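Long-range contact in PfEMP1 variant 1 of strain MC (Plasmodium falciparum, PDB 5LGD), which probably binds host cell-surface receptors as part of a much longer parasite adhesin, of which this chain is a helical piece carrying a DBL-domain region: residues H16-D21 and T143-L148. Numbering follows the deposited sequence.
Sequences HDMLID and TTIDKL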
ATOM      1  N   HIS B  16      -4.500  -8.256 -32.635  1.00 33.47           N
ATOM      2  CA  HIS B  16      -5.847  -8.213 -33.172  1.00 31.07           C
ATOM      3  C   HIS B  16      -5.870  -8.406 -34.709  1.00 33.63           C
ATOM      4  O   HIS B  16      -6.594  -9.271 -35.220  1.00 29.99           O
ATOM      5  CB  HIS B  16      -6.509  -6.868 -32.783  1.00 31.76           C
ATOM      6  CG  HIS B  16      -7.804  -6.636 -33.483  1.00 34.50           C
ATOM      7  ND1 HIS B  16      -7.863  -5.913 -34.660  1.00 37.02           N
ATOM      8  CD2 HIS B  16      -9.045  -7.057 -33.165  1.00 34.91           C
ATOM      9  CE1 HIS B  16      -9.132  -5.913 -35.009  1.00 35.72           C
ATOM     10  NE2 HIS B  16      -9.879  -6.573 -34.132  1.00 35.09           N
ATOM     11  N   ASP B  17      -5.105  -7.575 -35.436  1.00 32.15           N
ATOM     12  CA  ASP B  17      -5.032  -7.634 -36.901  1.00 34.28           C
ATOM     13  C   ASP B  17      -4.459  -8.972 -37.417  1.00 40.05           C
ATOM     14  O   ASP B  17      -4.899  -9.436 -38.462  1.00 39.23           O
ATOM     15  CB  ASP B  17      -4.205  -6.450 -37.451  1.00 37.04           C
ATOM     16  CG  ASP B  17      -4.766  -5.069 -37.147  1.00 36.71           C
ATOM     17  OD1 ASP B  17      -5.865  -4.981 -36.536  1.00 36.56           O
ATOM     18  OD2 ASP B  17      -4.105  -4.085 -37.485  1.00 42.97           O
ATOM     19  N   MET B  18      -3.515  -9.612 -36.690  1.00 38.52           N
ATOM     20  CA  MET B  18      -3.023 -10.888 -37.191  1.00 40.95           C
ATOM     21  C   MET B  18      -4.116 -11.980 -37.029  1.00 41.12           C
ATOM     22  O   MET B  18      -4.341 -12.755 -37.972  1.00 40.56           O
ATOM     23  CB  MET B  18      -1.622 -11.256 -36.648  1.00 45.49           C
ATOM     24  CG  MET B  18      -1.602 -12.152 -35.445  1.00 50.07           C
ATOM     25  SD  MET B  18      -1.701 -13.881 -35.949  1.00 56.31           S
ATOM     26  CE  MET B  18      -1.564 -14.615 -34.410  1.00 52.91           C
ATOM     27  N   LEU B  19      -4.871 -11.946 -35.917  1.00 35.29           N
ATOM     28  CA  LEU B  19      -5.960 -12.898 -35.646  1.00 33.93           C
ATOM     29  C   LEU B  19      -7.066 -12.774 -36.663  1.00 37.40           C
ATOM     30  O   LEU B  19      -7.609 -13.791 -37.123  1.00 35.12           O
ATOM     31  CB  LEU B  19      -6.504 -12.708 -34.222  1.00 33.39           C
ATOM     32  CG  LEU B  19      -5.519 -13.110 -33.086  1.00 37.75           C
ATOM     33  CD1 LEU B  19      -6.104 -12.803 -31.719  1.00 37.87           C
ATOM     34  CD2 LEU B  19      -5.176 -14.566 -33.153  1.00 40.89           C
ATOM     35  N   ILE B  20      -7.322 -11.520 -37.076  1.00 34.47           N
ATOM     36  CA  ILE B  20      -8.316 -11.134 -38.061  1.00 35.64           C
ATOM     37  C   ILE B  20      -7.863 -11.585 -39.444  1.00 39.03           C
ATOM     38  O   ILE B  20      -8.655 -12.150 -40.185  1.00 40.74           O
ATOM     39  CB  ILE B  20      -8.690  -9.613 -37.935  1.00 39.10           C
ATOM     40  CG1 ILE B  20      -9.536  -9.322 -36.645  1.00 38.12           C
ATOM     41  CG2 ILE B  20      -9.448  -9.082 -39.149  1.00 43.88           C
ATOM     42  CD1 ILE B  20     -10.586 -10.273 -36.279  1.00 46.83           C
ATOM     43  N   ASP B  21      -6.606 -11.381 -39.774  1.00 36.39           N
ATOM     44  CA  ASP B  21      -6.019 -11.816 -41.041  1.00 35.85           C
ATOM     45  C   ASP B  21      -6.067 -13.338 -41.150  1.00 38.09           C
ATOM     46  O   ASP B  21      -6.468 -13.869 -42.183  1.00 38.08           O
ATOM     47  CB  ASP B  21      -4.599 -11.282 -41.184  1.00 38.41           C
ATOM     48  CG  ASP B  21      -4.448  -9.793 -41.426  1.00 52.39           C
ATOM     49  OD1 ASP B  21      -5.434  -9.156 -41.832  1.00 55.04           O
ATOM     50  OD2 ASP B  21      -3.324  -9.280 -41.264  1.00 67.29           O
ATOM     51  N   THR B 143       4.316 -18.688 -26.522  1.00 54.04           N
ATOM     52  CA  THR B 143       2.935 -18.185 -26.281  1.00 50.81           C
ATOM     53  C   THR B 143       1.869 -18.699 -27.255  1.00 53.89           C
ATOM     54  O   THR B 143       2.180 -19.432 -28.201  1.00 55.69           O
ATOM     55  CB  THR B 143       2.849 -16.643 -26.216  1.00 51.78           C
ATOM     56  OG1 THR B 143       2.760 -16.094 -27.537  1.00 47.29           O
ATOM     57  CG2 THR B 143       3.975 -16.001 -25.408  1.00 52.70           C
ATOM     58  N   THR B 144       0.602 -18.283 -27.005  1.00 46.39           N
ATOM     59  CA  THR B 144      -0.611 -18.545 -27.806  1.00 45.18           C
ATOM     60  C   THR B 144      -0.381 -18.148 -29.274  1.00 46.76           C
ATOM     61  O   THR B 144      -0.699 -18.931 -30.175  1.00 46.49           O
ATOM     62  CB  THR B 144      -1.787 -17.766 -27.188  1.00 47.49           C
ATOM     63  OG1 THR B 144      -2.187 -18.401 -25.969  1.00 39.89           O
ATOM     64  CG2 THR B 144      -2.996 -17.632 -28.126  1.00 48.96           C
ATOM     65  N   ILE B 145       0.173 -16.923 -29.492  1.00 40.77           N
ATOM     66  CA  ILE B 145       0.506 -16.375 -30.810  1.00 39.33           C
ATOM     67  C   ILE B 145       1.478 -17.310 -31.499  1.00 44.29           C
ATOM     68  O   ILE B 145       1.249 -17.674 -32.650  1.00 44.15           O
ATOM     69  CB  ILE B 145       1.004 -14.900 -30.727  1.00 40.44           C
ATOM     70  CG1 ILE B 145      -0.047 -13.965 -30.045  1.00 38.83           C
ATOM     71  CG2 ILE B 145       1.468 -14.344 -32.074  1.00 40.85           C
ATOM     72  CD1 ILE B 145      -1.505 -13.859 -30.726  1.00 42.42           C
ATOM     73  N   ASP B 146       2.527 -17.745 -30.780  1.00 42.32           N
ATOM     74  CA  ASP B 146       3.535 -18.683 -31.266  1.00 43.70           C
ATOM     75  C   ASP B 146       2.891 -20.053 -31.637  1.00 49.91           C
ATOM     76  O   ASP B 146       3.128 -20.562 -32.734  1.00 50.68           O
ATOM     77  CB  ASP B 146       4.624 -18.844 -30.211  1.00 46.20           C
ATOM     78  CG  ASP B 146       5.369 -17.553 -29.908  1.00 52.82           C
ATOM     79  OD1 ASP B 146       6.205 -17.138 -30.744  1.00 54.44           O
ATOM     80  OD2 ASP B 146       5.195 -17.018 -28.789  1.00 52.96           O
ATOM     81  N   LYS B 147       2.026 -20.597 -30.755  1.00 47.70           N
ATOM     82  CA  LYS B 147       1.294 -21.851 -30.981  1.00 49.78           C
ATOM     83  C   LYS B 147       0.461 -21.723 -32.260  1.00 53.59           C
ATOM     84  O   LYS B 147       0.508 -22.616 -33.114  1.00 54.47           O
ATOM     85  CB  LYS B 147       0.360 -22.154 -29.793  1.00 52.72           C
ATOM     86  CG  LYS B 147       1.037 -22.868 -28.624  1.00 69.92           C
ATOM     87  CD  LYS B 147       0.521 -24.309 -28.460  1.00 84.78           C
ATOM     88  CE  LYS B 147      -0.900 -24.436 -27.940  1.00 92.01           C
ATOM     89  NZ  LYS B 147      -1.448 -25.802 -28.166  1.00 97.75           N
ATOM     90  N   LEU B 148      -0.265 -20.577 -32.406  1.00 48.44           N
ATOM     91  CA  LEU B 148      -1.071 -20.276 -33.589  1.00 46.83           C
ATOM     92  C   LEU B 148      -0.250 -20.141 -34.846  1.00 49.42           C
ATOM     93  O   LEU B 148      -0.595 -20.776 -35.847  1.00 48.75           O
ATOM     94  CB  LEU B 148      -1.995 -19.060 -33.411  1.00 44.96           C
ATOM     95  CG  LEU B 148      -2.919 -18.817 -34.601  1.00 47.69           C
ATOM     96  CD1 LEU B 148      -3.971 -19.905 -34.712  1.00 49.08           C
ATOM     97  CD2 LEU B 148      -3.545 -17.488 -34.531  1.00 45.59           C
TER
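Met18 reaches across to Ile145 and Leu148 with its terminal methyl, and a pair of leucine methyls makes a second point of contact. The methionine chain bends at chi2 (85°) and then runs extended through SD, so that CE enters the space between the helices. Met18 CE lies 3.5 Å from Leu148 CD2, tighter than usual for two methyl groups, and 3.8 Å from Ile145 CD1; CG2 of Ile145 also touches it, so both branches of the isoleucine face the same methyl. The Met18 side chain runs antiparallel past both Ile145 and Leu148, overlapping them near its CE end. In Leu148, CG is anti to the backbone N (chi1 -175°), which carries it toward helix 7-29, where Leu148 CD2 also touches Leu19 CD2 at 3.6 Å, the two leucines crossing at a slant. Leu19 CD2 is only marginally close to Ile145 CD1.

No hydrogen bond joins the segments, whose axes approach to 12.1 Å, at 26°: long apolar side chains span the gap, and all four touching residues are buried. Trp63 and Leu90 pack on Ile145, while Leu19 also touches Ile99 and Ile112. Asp146 points away from helix 7-29 and forms a capping box with Thr143: Thr143 N and OG1 reach Asp146 OD2 from opposite faces of the carboxylate, each at 2.9 Å. Trp63 NE1 donates a hydrogen bond to that oxygen, and Lys67 forms a salt bridge with OD1. The contact thus joins helix 7-29 to the capped start of helix 144-162 in the hydrophobic interior of a disulfide-bonded, all-helical DBL-family bundle.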